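Local coordinates for xylulose kinase (Escherichia coli, PDB 2ITM), which catalyses the ATP-dependent phosphorylation of D-xylulose to D-xylulose 5-phosphate and, less efficiently, that of 1-deoxy-D-xylulose, at residues Glu46-Ala51 with Leu150-Tyr155. Sequence-based numbering, arbitrary orientation.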
ATOM      1  N   GLU A  46     -33.536  -0.765 -26.985  1.00 31.15           N
ATOM      2  CA  GLU A  46     -34.547   0.266 -27.030  1.00 27.70           C
ATOM      3  C   GLU A  46     -34.130   1.558 -26.330  1.00 26.82           C
ATOM      4  O   GLU A  46     -34.460   2.637 -26.781  1.00 30.70           O
ATOM      5  CB  GLU A  46     -35.886  -0.243 -26.507  1.00 31.67           C
ATOM      6  CG  GLU A  46     -37.020   0.752 -26.621  1.00 41.73           C
ATOM      7  CD  GLU A  46     -37.426   1.031 -28.049  1.00 42.49           C
ATOM      8  OE1 GLU A  46     -37.373   0.113 -28.878  1.00 54.17           O
ATOM      9  OE2 GLU A  46     -37.804   2.172 -28.335  1.00 42.05           O
ATOM     10  N   GLN A  47     -33.397   1.438 -25.237  1.00 26.39           N
ATOM     11  CA  GLN A  47     -32.836   2.595 -24.576  1.00 29.57           C
ATOM     12  C   GLN A  47     -31.843   3.366 -25.442  1.00 21.72           C
ATOM     13  O   GLN A  47     -31.736   4.572 -25.310  1.00 20.85           O
ATOM     14  CB  GLN A  47     -32.209   2.223 -23.234  1.00 46.68           C
ATOM     15  CG  GLN A  47     -31.875   3.432 -22.346  1.00 79.00           C
ATOM     16  CD  GLN A  47     -30.842   3.134 -21.230  1.00 85.29           C
ATOM     17  OE1 GLN A  47     -30.201   2.084 -21.240  1.00 59.79           O
ATOM     18  NE2 GLN A  47     -30.696   4.061 -20.287  1.00 41.85           N
ATOM     19  N   TRP A  48     -31.125   2.672 -26.321  1.00 21.20           N
ATOM     20  CA  TRP A  48     -30.268   3.337 -27.299  1.00 27.68           C
ATOM     21  C   TRP A  48     -31.092   4.246 -28.192  1.00 30.89           C
ATOM     22  O   TRP A  48     -30.718   5.369 -28.467  1.00 32.98           O
ATOM     23  CB  TRP A  48     -29.511   2.334 -28.161  1.00 33.42           C
ATOM     24  CG  TRP A  48     -28.584   1.438 -27.423  1.00 25.53           C
ATOM     25  CD1 TRP A  48     -28.003   1.667 -26.225  1.00 20.19           C
ATOM     26  CD2 TRP A  48     -28.117   0.148 -27.862  1.00 24.27           C
ATOM     27  NE1 TRP A  48     -27.190   0.610 -25.861  1.00 27.80           N
ATOM     28  CE2 TRP A  48     -27.250  -0.341 -26.870  1.00 18.27           C
ATOM     29  CE3 TRP A  48     -28.343  -0.637 -28.992  1.00 20.94           C
ATOM     30  CZ2 TRP A  48     -26.627  -1.575 -26.954  1.00 31.71           C
ATOM     31  CZ3 TRP A  48     -27.736  -1.851 -29.085  1.00 22.89           C
ATOM     32  CH2 TRP A  48     -26.891  -2.315 -28.084  1.00 28.65           C
ATOM     33  N   TRP A  49     -32.228   3.744 -28.644  1.00 37.39           N
ATOM     34  CA  TRP A  49     -33.013   4.497 -29.585  1.00 27.06           C
ATOM     35  C   TRP A  49     -33.643   5.692 -28.906  1.00 33.26           C
ATOM     36  O   TRP A  49     -33.525   6.803 -29.385  1.00 23.59           O
ATOM     37  CB  TRP A  49     -34.081   3.647 -30.247  1.00 21.06           C
ATOM     38  CG  TRP A  49     -35.075   4.482 -30.966  1.00 33.20           C
ATOM     39  CD1 TRP A  49     -36.326   4.790 -30.557  1.00 39.97           C
ATOM     40  CD2 TRP A  49     -34.890   5.152 -32.208  1.00 34.36           C
ATOM     41  NE1 TRP A  49     -36.943   5.594 -31.474  1.00 33.17           N
ATOM     42  CE2 TRP A  49     -36.075   5.834 -32.499  1.00 34.79           C
ATOM     43  CE3 TRP A  49     -33.834   5.248 -33.110  1.00 25.09           C
ATOM     44  CZ2 TRP A  49     -36.234   6.588 -33.640  1.00 42.36           C
ATOM     45  CZ3 TRP A  49     -33.999   5.970 -34.223  1.00 22.89           C
ATOM     46  CH2 TRP A  49     -35.188   6.628 -34.489  1.00 40.16           C
ATOM     47  N   GLN A  50     -34.315   5.452 -27.790  1.00 30.02           N
ATOM     48  CA  GLN A  50     -34.977   6.527 -27.082  1.00 29.61           C
ATOM     49  C   GLN A  50     -33.995   7.632 -26.727  1.00 33.68           C
ATOM     50  O   GLN A  50     -34.314   8.803 -26.828  1.00 34.54           O
ATOM     51  CB  GLN A  50     -35.708   6.016 -25.837  1.00 33.36           C
ATOM     52  CG  GLN A  50     -36.821   5.008 -26.123  1.00 50.49           C
ATOM     53  CD  GLN A  50     -37.886   5.540 -27.056  1.00 53.94           C
ATOM     54  OE1 GLN A  50     -38.538   4.779 -27.756  1.00 54.22           O
ATOM     55  NE2 GLN A  50     -38.060   6.845 -27.068  1.00 41.80           N
ATOM     56  N   ALA A  51     -32.795   7.253 -26.326  1.00 26.02           N
ATOM     57  CA  ALA A  51     -31.770   8.228 -26.033  1.00 29.38           C
ATOM     58  C   ALA A  51     -31.365   9.025 -27.250  1.00 24.71           C
ATOM     59  O   ALA A  51     -31.201  10.230 -27.169  1.00 31.97           O
ATOM     60  CB  ALA A  51     -30.573   7.586 -25.402  1.00 34.14           C
ATOM     61  N   LEU A 150     -26.380  -7.781 -34.592  1.00 23.11           N
ATOM     62  CA  LEU A 150     -25.940  -6.433 -34.897  1.00 22.52           C
ATOM     63  C   LEU A 150     -25.107  -5.847 -33.774  1.00 20.97           C
ATOM     64  O   LEU A 150     -25.434  -5.989 -32.602  1.00 29.52           O
ATOM     65  CB  LEU A 150     -27.120  -5.523 -35.203  1.00 21.43           C
ATOM     66  CG  LEU A 150     -28.018  -5.848 -36.385  1.00 30.46           C
ATOM     67  CD1 LEU A 150     -29.098  -4.816 -36.481  1.00 13.26           C
ATOM     68  CD2 LEU A 150     -27.227  -5.915 -37.658  1.00 19.27           C
ATOM     69  N   LEU A 151     -24.035  -5.178 -34.147  1.00 15.96           N
ATOM     70  CA  LEU A 151     -23.358  -4.303 -33.230  1.00 18.30           C
ATOM     71  C   LEU A 151     -24.259  -3.129 -32.849  1.00 21.12           C
ATOM     72  O   LEU A 151     -25.254  -2.876 -33.483  1.00 28.99           O
ATOM     73  CB  LEU A 151     -22.035  -3.838 -33.829  1.00 23.38           C
ATOM     74  CG  LEU A 151     -21.000  -4.930 -34.082  1.00 20.92           C
ATOM     75  CD1 LEU A 151     -19.979  -4.502 -35.096  1.00 20.73           C
ATOM     76  CD2 LEU A 151     -20.320  -5.306 -32.784  1.00 21.14           C
ATOM     77  N   PRO A 152     -23.909  -2.431 -31.791  1.00 22.29           N
ATOM     78  CA  PRO A 152     -24.848  -1.497 -31.171  1.00 27.83           C
ATOM     79  C   PRO A 152     -25.206  -0.320 -32.080  1.00 25.11           C
ATOM     80  O   PRO A 152     -26.373  -0.009 -32.230  1.00 22.11           O
ATOM     81  CB  PRO A 152     -24.093  -1.058 -29.909  1.00 31.78           C
ATOM     82  CG  PRO A 152     -23.251  -2.228 -29.577  1.00 20.66           C
ATOM     83  CD  PRO A 152     -22.791  -2.773 -30.870  1.00 22.02           C
ATOM     84  N   LYS A 153     -24.213   0.307 -32.693  1.00 16.11           N
ATOM     85  CA  LYS A 153     -24.470   1.429 -33.579  1.00 15.45           C
ATOM     86  C   LYS A 153     -25.238   0.994 -34.828  1.00 17.30           C
ATOM     87  O   LYS A 153     -25.985   1.762 -35.407  1.00 21.30           O
ATOM     88  CB  LYS A 153     -23.175   2.119 -33.959  1.00 15.51           C
ATOM     89  CG  LYS A 153     -22.573   1.606 -35.238  1.00 11.99           C
ATOM     90  CD  LYS A 153     -21.303   2.304 -35.576  1.00  7.66           C
ATOM     91  CE  LYS A 153     -20.844   1.945 -36.969  1.00 15.84           C
ATOM     92  NZ  LYS A 153     -20.668   0.504 -37.192  1.00 19.02           N
ATOM     93  N   ASP A 154     -25.027  -0.253 -35.218  1.00 20.35           N
ATOM     94  CA  ASP A 154     -25.672  -0.833 -36.368  1.00 24.24           C
ATOM     95  C   ASP A 154     -27.138  -1.163 -36.106  1.00 29.47           C
ATOM     96  O   ASP A 154     -27.952  -1.100 -37.007  1.00 30.01           O
ATOM     97  CB  ASP A 154     -24.899  -2.044 -36.870  1.00 18.28           C
ATOM     98  CG  ASP A 154     -23.479  -1.703 -37.271  1.00 23.06           C
ATOM     99  OD1 ASP A 154     -23.244  -0.578 -37.723  1.00 20.19           O
ATOM    100  OD2 ASP A 154     -22.545  -2.490 -37.155  1.00 21.64           O
ATOM    101  N   TYR A 155     -27.475  -1.483 -34.866  1.00 22.94           N
ATOM    102  CA  TYR A 155     -28.877  -1.605 -34.505  1.00 26.55           C
ATOM    103  C   TYR A 155     -29.550  -0.254 -34.652  1.00 25.92           C
ATOM    104  O   TYR A 155     -30.635  -0.150 -35.179  1.00 20.42           O
ATOM    105  CB  TYR A 155     -29.075  -2.126 -33.085  1.00 32.75           C
ATOM    106  CG  TYR A 155     -30.507  -2.009 -32.619  1.00 24.64           C
ATOM    107  CD1 TYR A 155     -31.454  -2.929 -33.002  1.00 28.17           C
ATOM    108  CD2 TYR A 155     -30.911  -0.960 -31.821  1.00 35.83           C
ATOM    109  CE1 TYR A 155     -32.755  -2.819 -32.582  1.00 41.07           C
ATOM    110  CE2 TYR A 155     -32.202  -0.837 -31.401  1.00 31.56           C
ATOM    111  CZ  TYR A 155     -33.128  -1.763 -31.786  1.00 29.69           C
ATOM    112  OH  TYR A 155     -34.422  -1.635 -31.377  1.00 38.90           O
TER
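Trp48 reaches from helix 45-62 to the first turn of helix 152-161 and lays one face of its benzo ring on Pro152. The proline CB stands 3.9 Å from the centroid of that six-membered ring, 25° off the normal, a CH-pi contact offset toward the rim beside CZ3 and CH2. Proline suits this place: a first-turn residue needs no amide donor, and its rigid ring offers a compact apolar surface to an indole. The edge of the same indole meets Tyr155, one turn on, with Trp48 CE3 3.8 Å from Tyr155 CD2 and the two rings inclined. The tyrosine's CG lies opposite the backbone N (chi1 169°), which carries the ring past the indole toward helix 45-62. Arg159, one turn further along the tyrosine's own helix, forms a salt bridge with Glu46 and a weak hydrogen bond to the phenol OH. Replacing Trp48 by an alanine removes the indole and would probably leave a gap between the helices, with Pro152 and Tyr155 lacking their shared apolar partner. The contact joins two helices in the N-terminal, actin-like ATPase-clan domain of an FGGY kinase, close to the sugar site: Trp48 also touches Gln76, a residue of the D-xylulose pocket.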